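Local coordinates for tryptophan halogenase (Shewanella frigidimarina, PDB 2PYX), which probably acts as a flavin-dependent halogenase, a monooxygenase-like enzyme that binds FAD and is thought to chlorinate or brominate tryptophan or a related substrate, at residues D123-H131 with Y470-P479; I405-S415 with H426-L436. All coordinates share one frame; numbering follows the deposited sequence. Where two conformers were deposited one is given.

Contact 1: D123-H131 with Y470-P479; sequences DLCPYWLPH and YGMSFNTQLP
Tyr470 meets Trp128 and Cys125 at one end of this contact, while Leu129 and two prolines close the other; the whole of it is van der Waals packing. The aromatic pair comes first. CZ3 of Trp128 lies 3.5 Å from CG of Tyr470, and CH2 rests against the tyrosine CB, so the far corner of the indole pushes into the root of the phenol. The two planes meet obliquely, at 57°. On the same tyrosine ring a sulfur-aromatic contact brings Cys125 SG to 3.4 Å from CE2, again obliquely. Cys125 points its sulfur there by setting SG anti to its backbone N (chi1 -175°).

Aliphatic packing centres on Leu129. In the conformer given, one of two deposited, its methyls appear to divide the work, though the split is tentative: CD1 faces CE1 of Tyr470, and CD2 settles against Thr476, 3.7 Å from its CB. Leu478 CD2 touches Leu129 CG, and farther out Pro126 CB meets Pro479 CG at 3.9 Å.

The polar groups bond within their own segments or to residues beyond both. Tyr470 OH donates to Thr476 OG1 over 2.6 Å, tying the phenol to the chain that turns back past it; Thr476 OG1 is also bonded to Trp443 O. Asp123 OD1 accepts from Cys125 N, capping the short helix 125-128, and the indole NE1 of Trp128 is taken by Val135 O.

Helix 462-471 ends here in a Schellman motif with Ser473 at C-prime, and the chain then runs on past helix 125-128. Helix 137-141 adds Phe137 beside Cys125, Trp128 and Tyr470, while helix 484-507 packs on Leu124 and Tyr127.

Contact 2: I405-S415 with H426-L436; sequences IDFLKLHYVIS and HRESNSIPDSL
Lys409 and Leu436 meet where the chain returns antiparallel along the last turns of helix 383-413, CA atoms coming to 4.9 Å between Val413 and Arg427 and 5.7 Å between Asp406 and Leu436. Lys409, turned at its CB-CG bond (chi2 60°), carries NZ to the returning loop, where it donates to Ser431 OG at 2.8 Å and to His426 ND1 at 2.9 Å, the latter 16° out of the imidazole plane. Val250 O takes another bond from this buried ammonium. With an alanine here, His426 ND1, Ser431 OG and Val250 O would probably be left without their shared donor. Tyr412 also grips that imidazole, in an offset stack with centroids 3.9 Å apart and planes at 12°; the phenol OH goes on to Glu358.

Leu436 enters as a knob among Asp406, Lys409, Leu410 and Val413, its CD2 3.6 Å from Lys409 CG. Beside it, Ser435 OG donates to the syn lone pair of Asp406 OD2 at 2.6 Å. A water links Tyr412 O to Arg427 NH1, which also bonds Arg417 O.

Phe252 stacks on His426 and Tyr422 meets it edge-to-face. Helix 434-443 continues along helix 383-413 through Leu440, with helix 248-251 against Ile405 and Pro433 and helix 462-471 against Phe407 and Leu410.

Contact 2 is nested within the long stretch of chain that contact 1 closes, and their centres lie about 20 Å apart. They meet just past the end of helix 462-471: the selenium of selenomethionine Met472 packs 3.2 Å from His411 O, and Phe474 CD1 lies 3.8 Å from Ile414 CG2. That helix supplies Tyr470 to contact 1 and also packs on Phe407 and Leu410 of contact 2. Contact 2 is the one near the predicted tryptophan site: the side chain of Leu410 is about 8 Å from that of Glu361, whose OE2 is hydrogen-bonded to His411 NE2. Contact 1 is peripheral packing, away from the annotated sites.

Contact 1: D123-H131 with Y470-P479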
# COMPACT_ATOMS: atom_id res chain seq x y z
N ASP A 123 -3.62 -25.51 -2.09
CA ASP A 123 -2.58 -24.65 -1.51
C ASP A 123 -1.27 -25.40 -1.62
O ASP A 123 -1.00 -26.35 -0.87
CB ASP A 123 -2.93 -24.31 -0.05
CG ASP A 123 -1.91 -23.42 0.62
OD1 ASP A 123 -0.82 -23.24 0.07
OD2 ASP A 123 -2.20 -22.93 1.72
N LEU A 124 -0.40 -24.96 -2.52
CA LEU A 124 0.85 -25.65 -2.79
C LEU A 124 1.90 -25.57 -1.68
O LEU A 124 2.85 -26.35 -1.66
CB LEU A 124 1.49 -25.11 -4.07
CG LEU A 124 0.79 -25.44 -5.40
CD1 LEU A 124 1.51 -24.81 -6.57
CD2 LEU A 124 0.74 -26.96 -5.57
N CYS A 125 1.77 -24.57 -0.80
CA CYS A 125 2.81 -24.32 0.16
C CYS A 125 3.31 -25.56 0.92
O CYS A 125 4.50 -25.85 0.90
CB CYS A 125 2.39 -23.16 1.07
SG CYS A 125 3.64 -22.64 2.25
N PRO A 126 2.42 -26.31 1.60
CA PRO A 126 2.94 -27.49 2.31
C PRO A 126 3.55 -28.57 1.39
O PRO A 126 4.38 -29.34 1.87
CB PRO A 126 1.72 -28.04 3.05
CG PRO A 126 0.57 -27.50 2.33
CD PRO A 126 0.98 -26.13 1.86
N TYR A 127 3.14 -28.60 0.13
CA TYR A 127 3.74 -29.51 -0.87
C TYR A 127 5.12 -29.06 -1.33
O TYR A 127 5.93 -29.88 -1.77
CB TYR A 127 2.76 -29.72 -2.05
CG TYR A 127 1.47 -30.34 -1.54
CD1 TYR A 127 1.32 -31.73 -1.43
CD2 TYR A 127 0.42 -29.55 -1.08
CE1 TYR A 127 0.16 -32.29 -0.87
CE2 TYR A 127 -0.75 -30.11 -0.53
CZ TYR A 127 -0.87 -31.50 -0.46
OH TYR A 127 -2.04 -31.99 0.12
N TRP A 128 5.37 -27.75 -1.27
CA TRP A 128 6.68 -27.22 -1.58
C TRP A 128 7.68 -27.46 -0.44
O TRP A 128 8.87 -27.67 -0.67
CB TRP A 128 6.59 -25.71 -1.92
CG TRP A 128 7.90 -25.06 -1.76
CD1 TRP A 128 8.94 -25.06 -2.64
CD2 TRP A 128 8.38 -24.39 -0.60
NE1 TRP A 128 10.00 -24.40 -2.12
CE2 TRP A 128 9.70 -24.00 -0.84
CE3 TRP A 128 7.81 -24.10 0.65
CZ2 TRP A 128 10.45 -23.31 0.10
CZ3 TRP A 128 8.55 -23.41 1.56
CH2 TRP A 128 9.85 -23.03 1.30
N LEU A 129 7.20 -27.43 0.80
CA LEU A 129 8.05 -27.40 1.96
C LEU A 129 9.19 -28.44 1.97
O LEU A 129 10.34 -28.11 2.30
CB LEU A 129 7.14 -27.47 3.19
CG LEU A 129 7.68 -27.06 4.53
CD1 LEU A 129 8.18 -25.63 4.52
CD2 LEU A 129 6.59 -27.28 5.58
N PRO A 130 8.89 -29.72 1.62
CA PRO A 130 9.99 -30.69 1.60
C PRO A 130 11.13 -30.34 0.64
O PRO A 130 12.22 -30.91 0.75
CB PRO A 130 9.32 -32.00 1.16
CG PRO A 130 7.87 -31.81 1.45
CD PRO A 130 7.61 -30.34 1.24
N HIS A 131 10.89 -29.41 -0.29
CA HIS A 131 11.84 -29.10 -1.37
C HIS A 131 12.55 -27.77 -1.19
O HIS A 131 13.21 -27.28 -2.09
CB HIS A 131 11.08 -29.16 -2.69
CG HIS A 131 10.33 -30.44 -2.86
ND1 HIS A 131 10.98 -31.63 -3.11
CD2 HIS A 131 9.02 -30.74 -2.73
CE1 HIS A 131 10.09 -32.61 -3.14
NE2 HIS A 131 8.89 -32.09 -2.92
N TYR A 470 8.57 -17.97 4.17
CA TYR A 470 9.44 -18.91 3.47
C TYR A 470 10.45 -18.22 2.57
O TYR A 470 11.50 -18.80 2.28
CB TYR A 470 8.62 -19.97 2.74
CG TYR A 470 7.79 -20.75 3.74
CD1 TYR A 470 8.37 -21.42 4.84
CD2 TYR A 470 6.40 -20.72 3.69
CE1 TYR A 470 7.62 -22.04 5.80
CE2 TYR A 470 5.63 -21.38 4.66
CZ TYR A 470 6.22 -22.03 5.70
OH TYR A 470 5.46 -22.65 6.67
N GLY A 471 10.18 -17.00 2.14
CA GLY A 471 11.22 -16.19 1.54
C GLY A 471 12.42 -16.05 2.45
O GLY A 471 13.58 -16.05 1.98
N MSE A 472 12.16 -15.93 3.74
CA MSE A 472 13.19 -15.75 4.74
C MSE A 472 13.62 -17.05 5.41
O MSE A 472 14.23 -17.04 6.48
CB MSE A 472 12.73 -14.69 5.75
CG MSE A 472 12.46 -13.38 5.10
SE MSE A 472 12.07 -11.95 6.42
CE MSE A 472 13.90 -11.86 7.29
N SER A 473 13.33 -18.18 4.77
CA SER A 473 13.88 -19.48 5.17
C SER A 473 13.44 -20.00 6.52
O SER A 473 14.12 -20.81 7.16
CB SER A 473 15.40 -19.46 5.09
OG SER A 473 15.78 -19.16 3.76
N PHE A 474 12.24 -19.57 6.95
CA PHE A 474 11.69 -20.08 8.20
C PHE A 474 11.40 -21.57 8.10
O PHE A 474 10.91 -22.03 7.07
CB PHE A 474 10.41 -19.31 8.49
CG PHE A 474 9.78 -19.61 9.83
CD1 PHE A 474 10.04 -18.82 10.92
CD2 PHE A 474 8.82 -20.63 9.96
CE1 PHE A 474 9.39 -19.03 12.12
CE2 PHE A 474 8.21 -20.84 11.16
CZ PHE A 474 8.48 -20.05 12.24
N ASN A 475 11.71 -22.32 9.15
CA ASN A 475 11.49 -23.77 9.14
C ASN A 475 10.14 -24.17 9.73
O ASN A 475 9.81 -23.77 10.85
CB ASN A 475 12.60 -24.47 9.92
CG ASN A 475 13.94 -24.41 9.22
OD1 ASN A 475 14.93 -24.07 9.84
ND2 ASN A 475 13.98 -24.77 7.94
N THR A 476 9.40 -24.98 8.97
CA THR A 476 8.12 -25.52 9.38
C THR A 476 8.23 -27.04 9.31
O THR A 476 8.76 -27.58 8.32
CB THR A 476 6.99 -25.02 8.49
OG1 THR A 476 6.87 -23.61 8.66
CG2 THR A 476 5.69 -25.66 8.79
N GLN A 477 7.78 -27.70 10.36
CA GLN A 477 7.73 -29.17 10.41
C GLN A 477 6.99 -29.72 9.21
O GLN A 477 5.90 -29.23 8.86
CB GLN A 477 7.08 -29.61 11.73
CG GLN A 477 7.05 -31.12 12.01
CD GLN A 477 6.77 -31.39 13.45
OE1 GLN A 477 5.65 -31.24 13.90
NE2 GLN A 477 7.80 -31.79 14.20
N LEU A 478 7.54 -30.75 8.57
CA LEU A 478 6.88 -31.31 7.38
C LEU A 478 5.58 -32.03 7.73
O LEU A 478 5.51 -32.72 8.75
CB LEU A 478 7.80 -32.27 6.64
CG LEU A 478 9.16 -31.77 6.20
CD1 LEU A 478 9.79 -32.87 5.35
CD2 LEU A 478 9.04 -30.51 5.40
N PRO A 479 4.54 -31.84 6.90
CA PRO A 479 3.32 -32.65 7.01
C PRO A 479 3.64 -34.13 6.92
O PRO A 479 4.55 -34.53 6.20
CB PRO A 479 2.53 -32.24 5.77
CG PRO A 479 3.02 -30.91 5.43
CD PRO A 479 4.45 -30.84 5.81

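Contact 2: I405-S415 with H426-L436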
# COMPACT_ATOMS: atom_id res chain seq x y z
N ILE A 405 0.34 -4.43 11.23
CA ILE A 405 1.43 -4.36 12.18
C ILE A 405 2.11 -5.74 12.28
O ILE A 405 3.35 -5.87 12.27
CB ILE A 405 0.99 -3.84 13.55
CG1 ILE A 405 0.45 -2.41 13.44
CG2 ILE A 405 2.17 -3.91 14.55
CD1 ILE A 405 1.43 -1.44 12.84
N ASP A 406 1.30 -6.78 12.35
CA ASP A 406 1.85 -8.11 12.51
C ASP A 406 2.62 -8.53 11.25
O ASP A 406 3.69 -9.15 11.34
CB ASP A 406 0.73 -9.14 12.75
CG ASP A 406 0.16 -9.07 14.15
OD1 ASP A 406 0.62 -8.26 14.99
OD2 ASP A 406 -0.80 -9.88 14.40
N PHE A 407 2.06 -8.23 10.09
CA PHE A 407 2.70 -8.62 8.83
C PHE A 407 4.04 -7.89 8.67
O PHE A 407 5.05 -8.50 8.30
CB PHE A 407 1.78 -8.38 7.62
CG PHE A 407 2.38 -8.85 6.31
CD1 PHE A 407 2.92 -10.12 6.19
CD2 PHE A 407 2.43 -8.01 5.21
CE1 PHE A 407 3.47 -10.56 4.97
CE2 PHE A 407 2.96 -8.44 4.00
CZ PHE A 407 3.48 -9.71 3.89
N LEU A 408 4.04 -6.59 8.92
CA LEU A 408 5.31 -5.83 8.84
C LEU A 408 6.30 -6.36 9.85
O LEU A 408 7.44 -6.63 9.52
CB LEU A 408 5.06 -4.36 9.06
CG LEU A 408 4.69 -3.58 7.80
CD1 LEU A 408 3.51 -4.15 7.02
CD2 LEU A 408 4.47 -2.10 8.13
N LYS A 409 5.87 -6.55 11.09
CA LYS A 409 6.78 -7.04 12.13
C LYS A 409 7.38 -8.40 11.77
O LYS A 409 8.56 -8.67 12.07
CB LYS A 409 6.06 -7.12 13.46
CG LYS A 409 6.93 -7.62 14.63
CD LYS A 409 8.16 -6.67 14.88
CE LYS A 409 8.90 -7.11 16.13
NZ LYS A 409 9.82 -6.04 16.69
N LEU A 410 6.59 -9.27 11.14
CA LEU A 410 7.08 -10.58 10.68
C LEU A 410 8.38 -10.46 9.88
O LEU A 410 9.24 -11.31 9.97
CB LEU A 410 6.01 -11.25 9.78
CG LEU A 410 6.36 -12.67 9.25
CD1 LEU A 410 6.52 -13.67 10.34
CD2 LEU A 410 5.27 -13.17 8.26
N HIS A 411 8.48 -9.42 9.04
CA HIS A 411 9.64 -9.23 8.17
C HIS A 411 10.90 -9.10 9.01
O HIS A 411 11.98 -9.53 8.56
CB HIS A 411 9.51 -7.98 7.30
CG HIS A 411 8.44 -8.04 6.25
ND1 HIS A 411 7.10 -8.17 6.56
CD2 HIS A 411 8.51 -7.94 4.90
CE1 HIS A 411 6.39 -8.12 5.43
NE2 HIS A 411 7.23 -7.98 4.41
N TYR A 412 10.79 -8.49 10.17
CA TYR A 412 11.94 -8.30 11.07
C TYR A 412 12.20 -9.50 11.95
O TYR A 412 13.34 -9.86 12.21
CB TYR A 412 11.71 -7.08 11.98
CG TYR A 412 11.60 -5.78 11.26
CD1 TYR A 412 12.74 -5.07 10.92
CD2 TYR A 412 10.37 -5.21 10.90
CE1 TYR A 412 12.64 -3.88 10.26
CE2 TYR A 412 10.29 -4.00 10.25
CZ TYR A 412 11.44 -3.34 9.93
OH TYR A 412 11.36 -2.12 9.27
N VAL A 413 11.14 -10.07 12.49
CA VAL A 413 11.31 -11.05 13.60
C VAL A 413 12.02 -12.31 13.19
O VAL A 413 12.69 -12.95 14.00
CB VAL A 413 9.97 -11.52 14.19
CG1 VAL A 413 10.20 -12.66 15.26
CG2 VAL A 413 9.26 -10.42 14.82
N ILE A 414 11.86 -12.70 11.92
CA ILE A 414 12.45 -13.94 11.43
C ILE A 414 13.79 -13.76 10.71
O ILE A 414 14.33 -14.71 10.11
CB ILE A 414 11.46 -14.75 10.58
CG1 ILE A 414 11.14 -14.03 9.28
CG2 ILE A 414 10.20 -15.04 11.40
CD1 ILE A 414 10.03 -14.72 8.46
N SER A 415 14.37 -12.57 10.82
CA SER A 415 15.75 -12.38 10.40
C SER A 415 16.70 -13.17 11.29
O SER A 415 16.41 -13.45 12.46
CB SER A 415 16.14 -10.89 10.47
OG SER A 415 17.46 -10.72 9.93
N HIS A 426 14.62 -6.47 17.58
CA HIS A 426 13.37 -6.81 16.85
C HIS A 426 12.86 -8.22 17.17
O HIS A 426 11.68 -8.49 16.91
CB HIS A 426 13.58 -6.67 15.35
CG HIS A 426 13.07 -5.37 14.77
ND1 HIS A 426 11.75 -5.00 14.84
CD2 HIS A 426 13.71 -4.36 14.13
CE1 HIS A 426 11.60 -3.82 14.26
NE2 HIS A 426 12.78 -3.41 13.80
N ARG A 427 13.73 -9.11 17.69
CA ARG A 427 13.33 -10.46 18.05
C ARG A 427 12.95 -10.64 19.49
O ARG A 427 12.62 -11.75 19.92
CB ARG A 427 14.42 -11.46 17.65
CG ARG A 427 14.73 -11.42 16.17
CD ARG A 427 15.55 -12.56 15.65
NE ARG A 427 16.92 -12.59 16.15
CZ ARG A 427 17.96 -11.99 15.55
NH1 ARG A 427 17.81 -11.26 14.49
NH2 ARG A 427 19.17 -12.11 16.08
N GLU A 428 13.00 -9.56 20.27
CA GLU A 428 12.66 -9.64 21.67
C GLU A 428 11.16 -9.59 21.87
O GLU A 428 10.46 -8.79 21.24
CB GLU A 428 13.36 -8.53 22.43
CG GLU A 428 14.89 -8.54 22.25
CD GLU A 428 15.68 -8.99 23.42
OE1 GLU A 428 15.09 -9.52 24.39
OE2 GLU A 428 16.93 -8.86 23.35
N SER A 429 10.65 -10.39 22.81
CA SER A 429 9.21 -10.61 22.95
C SER A 429 8.42 -9.35 23.25
O SER A 429 7.23 -9.25 22.84
CB SER A 429 8.90 -11.68 24.00
OG SER A 429 9.39 -11.30 25.27
N ASN A 430 9.01 -8.38 23.95
CA ASN A 430 8.23 -7.19 24.30
C ASN A 430 7.92 -6.32 23.11
O ASN A 430 7.14 -5.38 23.24
CB ASN A 430 8.87 -6.35 25.44
CG ASN A 430 10.05 -5.41 24.99
OD1 ASN A 430 10.88 -5.78 24.14
ND2 ASN A 430 10.18 -4.21 25.64
N SER A 431 8.54 -6.61 21.96
CA SER A 431 8.31 -5.88 20.73
C SER A 431 7.45 -6.65 19.75
O SER A 431 7.19 -6.14 18.67
CB SER A 431 9.66 -5.53 20.06
OG SER A 431 10.25 -6.64 19.38
N ILE A 432 7.01 -7.86 20.11
CA ILE A 432 6.26 -8.74 19.22
C ILE A 432 4.82 -8.84 19.70
O ILE A 432 4.59 -9.29 20.82
CB ILE A 432 6.84 -10.14 19.20
CG1 ILE A 432 8.32 -10.11 18.80
CG2 ILE A 432 6.01 -10.97 18.20
CD1 ILE A 432 9.06 -11.40 18.93
N PRO A 433 3.86 -8.38 18.88
CA PRO A 433 2.45 -8.50 19.32
C PRO A 433 2.06 -9.92 19.71
O PRO A 433 2.51 -10.86 19.09
CB PRO A 433 1.68 -7.98 18.13
CG PRO A 433 2.63 -7.05 17.43
CD PRO A 433 3.96 -7.68 17.60
N ASP A 434 1.21 -10.06 20.72
CA ASP A 434 0.80 -11.38 21.14
C ASP A 434 0.18 -12.15 19.99
O ASP A 434 0.38 -13.36 19.89
CB ASP A 434 -0.26 -11.28 22.24
CG ASP A 434 0.27 -10.74 23.53
OD1 ASP A 434 1.50 -10.74 23.76
OD2 ASP A 434 -0.61 -10.36 24.35
N SER A 435 -0.60 -11.49 19.14
CA SER A 435 -1.22 -12.17 18.00
C SER A 435 -0.17 -12.79 17.08
O SER A 435 -0.30 -13.94 16.59
CB SER A 435 -2.13 -11.19 17.24
OG SER A 435 -1.40 -10.00 16.96
N LEU A 436 0.91 -12.05 16.85
CA LEU A 436 2.00 -12.56 16.00
C LEU A 436 2.79 -13.63 16.71
O LEU A 436 3.21 -14.62 16.09
CB LEU A 436 2.94 -11.43 15.59
CG LEU A 436 4.10 -11.84 14.65
CD1 LEU A 436 3.65 -12.50 13.35
CD2 LEU A 436 4.94 -10.63 14.32
O HOH W 1 15.79 -9.49 13.52